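Long-range contact in VP5 (PDB 6QGL), which probably mediates fusion of the viral envelope with the membrane of its haloarchaeal host: residues V75-A87 against V100-E112. Sequence-based numbering, arbitrary orientation.
Sequences VEHTAYTEAKIAA and VLSAANSAIDSYE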
loop_
_atom_site.group_PDB
_atom_site.type_symbol
_atom_site.label_atom_id
_atom_site.label_comp_id
_atom_site.label_asym_id
_atom_site.label_seq_id
_atom_site.Cartn_x
_atom_site.Cartn_y
_atom_site.Cartn_z
ATOM N N VAL A 75 -8.356 12.728 -1.221
ATOM C CA VAL A 75 -9.717 12.177 -1.263
ATOM C C VAL A 75 -10.683 13.355 -1.091
ATOM O O VAL A 75 -11.696 13.419 -1.787
ATOM C CB VAL A 75 -9.927 11.062 -0.197
ATOM C CG1 VAL A 75 -11.387 10.626 -0.105
ATOM C CG2 VAL A 75 -9.033 9.863 -0.480
ATOM N N GLU A 76 -10.321 14.306 -0.202
ATOM C CA GLU A 76 -11.038 15.551 0.078
ATOM C C GLU A 76 -11.077 16.407 -1.198
ATOM O O GLU A 76 -12.130 16.950 -1.529
ATOM C CB GLU A 76 -10.340 16.298 1.232
ATOM C CG GLU A 76 -11.121 17.450 1.837
ATOM C CD GLU A 76 -10.414 18.130 2.994
ATOM O OE1 GLU A 76 -9.878 19.242 2.789
ATOM O OE2 GLU A 76 -10.386 17.546 4.103
ATOM N N HIS A 77 -9.937 16.480 -1.927
ATOM C CA HIS A 77 -9.777 17.210 -3.188
ATOM C C HIS A 77 -10.681 16.601 -4.269
ATOM O O HIS A 77 -11.412 17.339 -4.929
ATOM C CB HIS A 77 -8.299 17.197 -3.628
ATOM C CG HIS A 77 -7.995 18.036 -4.833
ATOM N ND1 HIS A 77 -7.993 19.421 -4.770
ATOM C CD2 HIS A 77 -7.655 17.657 -6.087
ATOM C CE1 HIS A 77 -7.675 19.836 -5.986
ATOM N NE2 HIS A 77 -7.459 18.812 -6.812
ATOM N N THR A 78 -10.652 15.256 -4.409
ATOM C CA THR A 78 -11.457 14.472 -5.359
ATOM C C THR A 78 -12.950 14.674 -5.078
ATOM O O THR A 78 -13.726 14.876 -6.015
ATOM C CB THR A 78 -11.068 12.973 -5.291
ATOM O OG1 THR A 78 -9.655 12.837 -5.425
ATOM C CG2 THR A 78 -11.759 12.128 -6.360
ATOM N N ALA A 79 -13.340 14.626 -3.787
ATOM C CA ALA A 79 -14.722 14.800 -3.348
ATOM C C ALA A 79 -15.228 16.219 -3.605
ATOM O O ALA A 79 -16.394 16.379 -3.965
ATOM C CB ALA A 79 -14.857 14.441 -1.881
ATOM N N TYR A 80 -14.347 17.239 -3.452
ATOM C CA TYR A 80 -14.682 18.643 -3.711
ATOM C C TYR A 80 -14.886 18.858 -5.205
ATOM O O TYR A 80 -15.854 19.516 -5.579
ATOM C CB TYR A 80 -13.575 19.593 -3.219
ATOM C CG TYR A 80 -13.762 20.208 -1.848
ATOM C CD1 TYR A 80 -14.848 21.037 -1.574
ATOM C CD2 TYR A 80 -12.785 20.075 -0.867
ATOM C CE1 TYR A 80 -15.003 21.637 -0.323
ATOM C CE2 TYR A 80 -12.920 20.682 0.380
ATOM C CZ TYR A 80 -14.031 21.460 0.648
ATOM O OH TYR A 80 -14.155 22.050 1.882
ATOM N N THR A 81 -13.976 18.310 -6.057
ATOM C CA THR A 81 -14.050 18.435 -7.521
ATOM C C THR A 81 -15.406 17.931 -8.003
ATOM O O THR A 81 -16.158 18.683 -8.620
ATOM C CB THR A 81 -12.906 17.665 -8.223
ATOM O OG1 THR A 81 -11.646 18.023 -7.662
ATOM C CG2 THR A 81 -12.873 17.898 -9.732
ATOM N N GLU A 82 -15.732 16.681 -7.645
ATOM C CA GLU A 82 -16.951 15.986 -8.046
ATOM C C GLU A 82 -18.233 16.682 -7.588
ATOM O O GLU A 82 -19.154 16.835 -8.393
ATOM C CB GLU A 82 -16.915 14.522 -7.591
ATOM C CG GLU A 82 -17.814 13.608 -8.418
ATOM C CD GLU A 82 -18.178 12.262 -7.812
ATOM O OE1 GLU A 82 -17.450 11.793 -6.907
ATOM O OE2 GLU A 82 -19.185 11.665 -8.258
ATOM N N ALA A 83 -18.283 17.121 -6.318
ATOM C CA ALA A 83 -19.442 17.812 -5.753
ATOM C C ALA A 83 -19.643 19.209 -6.328
ATOM O O ALA A 83 -20.789 19.599 -6.563
ATOM C CB ALA A 83 -19.325 17.886 -4.254
ATOM N N LYS A 84 -18.544 19.965 -6.545
ATOM C CA LYS A 84 -18.608 21.319 -7.107
ATOM C C LYS A 84 -19.148 21.305 -8.519
ATOM O O LYS A 84 -19.995 22.132 -8.837
ATOM C CB LYS A 84 -17.255 22.025 -7.060
ATOM C CG LYS A 84 -17.043 22.729 -5.764
ATOM C CD LYS A 84 -15.619 23.221 -5.667
ATOM C CE LYS A 84 -15.343 23.764 -4.288
ATOM N NZ LYS A 84 -14.015 24.402 -4.201
ATOM N N ILE A 85 -18.704 20.338 -9.347
ATOM C CA ILE A 85 -19.176 20.142 -10.728
ATOM C C ILE A 85 -20.695 19.899 -10.724
ATOM O O ILE A 85 -21.415 20.581 -11.451
ATOM C CB ILE A 85 -18.376 19.017 -11.451
ATOM C CG1 ILE A 85 -16.929 19.479 -11.721
ATOM C CG2 ILE A 85 -19.071 18.545 -12.746
ATOM C CD1 ILE A 85 -15.943 18.396 -11.942
ATOM N N ALA A 86 -21.174 18.981 -9.861
ATOM C CA ALA A 86 -22.594 18.651 -9.695
ATOM C C ALA A 86 -23.408 19.881 -9.270
ATOM O O ALA A 86 -24.518 20.078 -9.772
ATOM C CB ALA A 86 -22.754 17.537 -8.671
ATOM N N ALA A 87 -22.832 20.721 -8.381
ATOM C CA ALA A 87 -23.442 21.950 -7.877
ATOM C C ALA A 87 -23.516 23.034 -8.956
ATOM O O ALA A 87 -24.553 23.689 -9.065
ATOM C CB ALA A 87 -22.673 22.463 -6.665
ATOM N N VAL A 100 -29.318 22.343 -5.446
ATOM C CA VAL A 100 -27.885 22.526 -5.709
ATOM C C VAL A 100 -27.094 21.633 -4.748
ATOM O O VAL A 100 -26.262 20.843 -5.204
ATOM C CB VAL A 100 -27.453 24.023 -5.636
ATOM C CG1 VAL A 100 -25.934 24.177 -5.709
ATOM C CG2 VAL A 100 -28.128 24.845 -6.738
ATOM N N LEU A 101 -27.404 21.716 -3.434
ATOM C CA LEU A 101 -26.773 20.918 -2.379
ATOM C C LEU A 101 -27.089 19.437 -2.527
ATOM O O LEU A 101 -26.236 18.608 -2.218
ATOM C CB LEU A 101 -27.180 21.419 -0.983
ATOM C CG LEU A 101 -26.576 22.765 -0.565
ATOM C CD1 LEU A 101 -27.486 23.506 0.409
ATOM C CD2 LEU A 101 -25.199 22.582 0.042
ATOM N N SER A 102 -28.301 19.113 -3.023
ATOM C CA SER A 102 -28.754 17.743 -3.259
ATOM C C SER A 102 -27.862 17.059 -4.296
ATOM O O SER A 102 -27.422 15.937 -4.060
ATOM C CB SER A 102 -30.212 17.727 -3.718
ATOM O OG SER A 102 -30.767 16.425 -3.646
ATOM N N ALA A 103 -27.562 17.752 -5.418
ATOM C CA ALA A 103 -26.705 17.221 -6.482
ATOM C C ALA A 103 -25.266 17.049 -6.006
ATOM O O ALA A 103 -24.649 16.028 -6.311
ATOM C CB ALA A 103 -26.751 18.123 -7.698
ATOM N N ALA A 104 -24.749 18.028 -5.236
ATOM C CA ALA A 104 -23.394 18.011 -4.684
ATOM C C ALA A 104 -23.221 16.898 -3.659
ATOM O O ALA A 104 -22.234 16.167 -3.729
ATOM C CB ALA A 104 -23.069 19.353 -4.058
ATOM N N ASN A 105 -24.184 16.753 -2.726
ATOM C CA ASN A 105 -24.129 15.722 -1.692
ATOM C C ASN A 105 -24.390 14.329 -2.234
ATOM O O ASN A 105 -23.873 13.372 -1.658
ATOM C CB ASN A 105 -25.034 16.048 -0.511
ATOM C CG ASN A 105 -24.594 17.248 0.285
ATOM O OD1 ASN A 105 -23.443 17.355 0.737
ATOM N ND2 ASN A 105 -25.518 18.166 0.494
ATOM N N SER A 106 -25.144 14.204 -3.355
ATOM C CA SER A 106 -25.379 12.906 -3.998
ATOM C C SER A 106 -24.069 12.410 -4.606
ATOM O O SER A 106 -23.815 11.206 -4.607
ATOM C CB SER A 106 -26.460 12.997 -5.067
ATOM O OG SER A 106 -27.732 13.222 -4.482
ATOM N N ALA A 107 -23.219 13.344 -5.087
ATOM C CA ALA A 107 -21.899 13.037 -5.633
ATOM C C ALA A 107 -20.982 12.560 -4.503
ATOM O O ALA A 107 -20.312 11.539 -4.674
ATOM C CB ALA A 107 -21.314 14.258 -6.318
ATOM N N ILE A 108 -20.999 13.255 -3.338
ATOM C CA ILE A 108 -20.222 12.881 -2.150
ATOM C C ILE A 108 -20.688 11.506 -1.649
ATOM O O ILE A 108 -19.844 10.658 -1.377
ATOM C CB ILE A 108 -20.246 13.961 -1.010
ATOM C CG1 ILE A 108 -19.834 15.353 -1.532
ATOM C CG2 ILE A 108 -19.328 13.550 0.167
ATOM C CD1 ILE A 108 -20.384 16.518 -0.715
ATOM N N ASP A 109 -22.017 11.276 -1.572
ATOM C CA ASP A 109 -22.592 10.006 -1.111
ATOM C C ASP A 109 -22.081 8.812 -1.900
ATOM O O ASP A 109 -21.643 7.845 -1.290
ATOM C CB ASP A 109 -24.133 10.043 -1.121
ATOM C CG ASP A 109 -24.772 10.937 -0.078
ATOM O OD1 ASP A 109 -24.086 11.346 0.846
ATOM O OD2 ASP A 109 -25.969 11.207 -0.188
ATOM N N SER A 110 -22.097 8.896 -3.243
ATOM C CA SER A 110 -21.610 7.829 -4.114
ATOM C C SER A 110 -20.099 7.644 -3.978
ATOM O O SER A 110 -19.635 6.506 -3.993
ATOM C CB SER A 110 -21.976 8.103 -5.566
ATOM O OG SER A 110 -21.333 9.278 -6.021
ATOM N N TYR A 111 -19.340 8.747 -3.823
ATOM C CA TYR A 111 -17.887 8.697 -3.684
ATOM C C TYR A 111 -17.472 8.095 -2.346
ATOM O O TYR A 111 -16.625 7.203 -2.330
ATOM C CB TYR A 111 -17.248 10.072 -3.955
ATOM C CG TYR A 111 -15.731 10.128 -3.911
ATOM C CD1 TYR A 111 -14.951 9.118 -4.482
ATOM C CD2 TYR A 111 -15.079 11.075 -3.132
ATOM C CE1 TYR A 111 -13.561 9.126 -4.379
ATOM C CE2 TYR A 111 -13.688 11.085 -3.009
ATOM C CZ TYR A 111 -12.929 10.120 -3.652
ATOM O OH TYR A 111 -11.561 10.113 -3.531
ATOM N N GLU A 112 -18.098 8.546 -1.238
ATOM C CA GLU A 112 -17.835 8.053 0.117
ATOM C C GLU A 112 -18.179 6.571 0.237
ATOM O O GLU A 112 -17.407 5.833 0.846
ATOM C CB GLU A 112 -18.592 8.878 1.168
ATOM C CG GLU A 112 -18.230 8.526 2.608
ATOM C CD GLU A 112 -18.807 9.403 3.701
ATOM O OE1 GLU A 112 -19.286 10.514 3.381
ATOM O OE2 GLU A 112 -18.776 8.984 4.882
#
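Y111 holds CG trans to its own backbone N (chi1 -177°), and E82 likewise has CG anti to its backbone N (chi1 -156°) and extends toward the partner helix, where its carboxylate lies beside A107 CB and A107 O; the two side chains cross obliquely, E82 OE1 coming 3.4 Å from Y111 CB. The setting is an antiparallel helical hairpin, helix 73-92 and helix 97-140 joined by a short turn, within the envelope protein's N-terminal region. It illustrates how alanines let two helices draw close: the segment axes approach to 7.4 Å, and the CA atoms of A83 and A104 lie 4.1 Å apart. At that point A104 CB rests 3.4 Å from A83 O, while A83 CB meets CG1 of I108. Toward the turn, A86 CB lies against the backbone of A103 and A87 CB against V100 CG1, 3.8 Å away. I250 of helix 229-257 packs on both A83 and I108.

Away from the turn the small residues give way to one large knob, the Y111 ring, set in the hole formed by V75, T78, A79 and E82. A79 CB touches the ring at its edge, 3.6 Å from CD2, and T78 CG2 approaches CZ obliquely. The phenol OH touches both T78 CB and V75 CG1 and hydrogen-bonds T25 O, a bond that probably helps hold the hydroxyl end in place. The carboxylate plane of E82 is turned 70° from the ring, and V75 O lies in the ring plane at its edge, 3.3 Å from Y111 CE2.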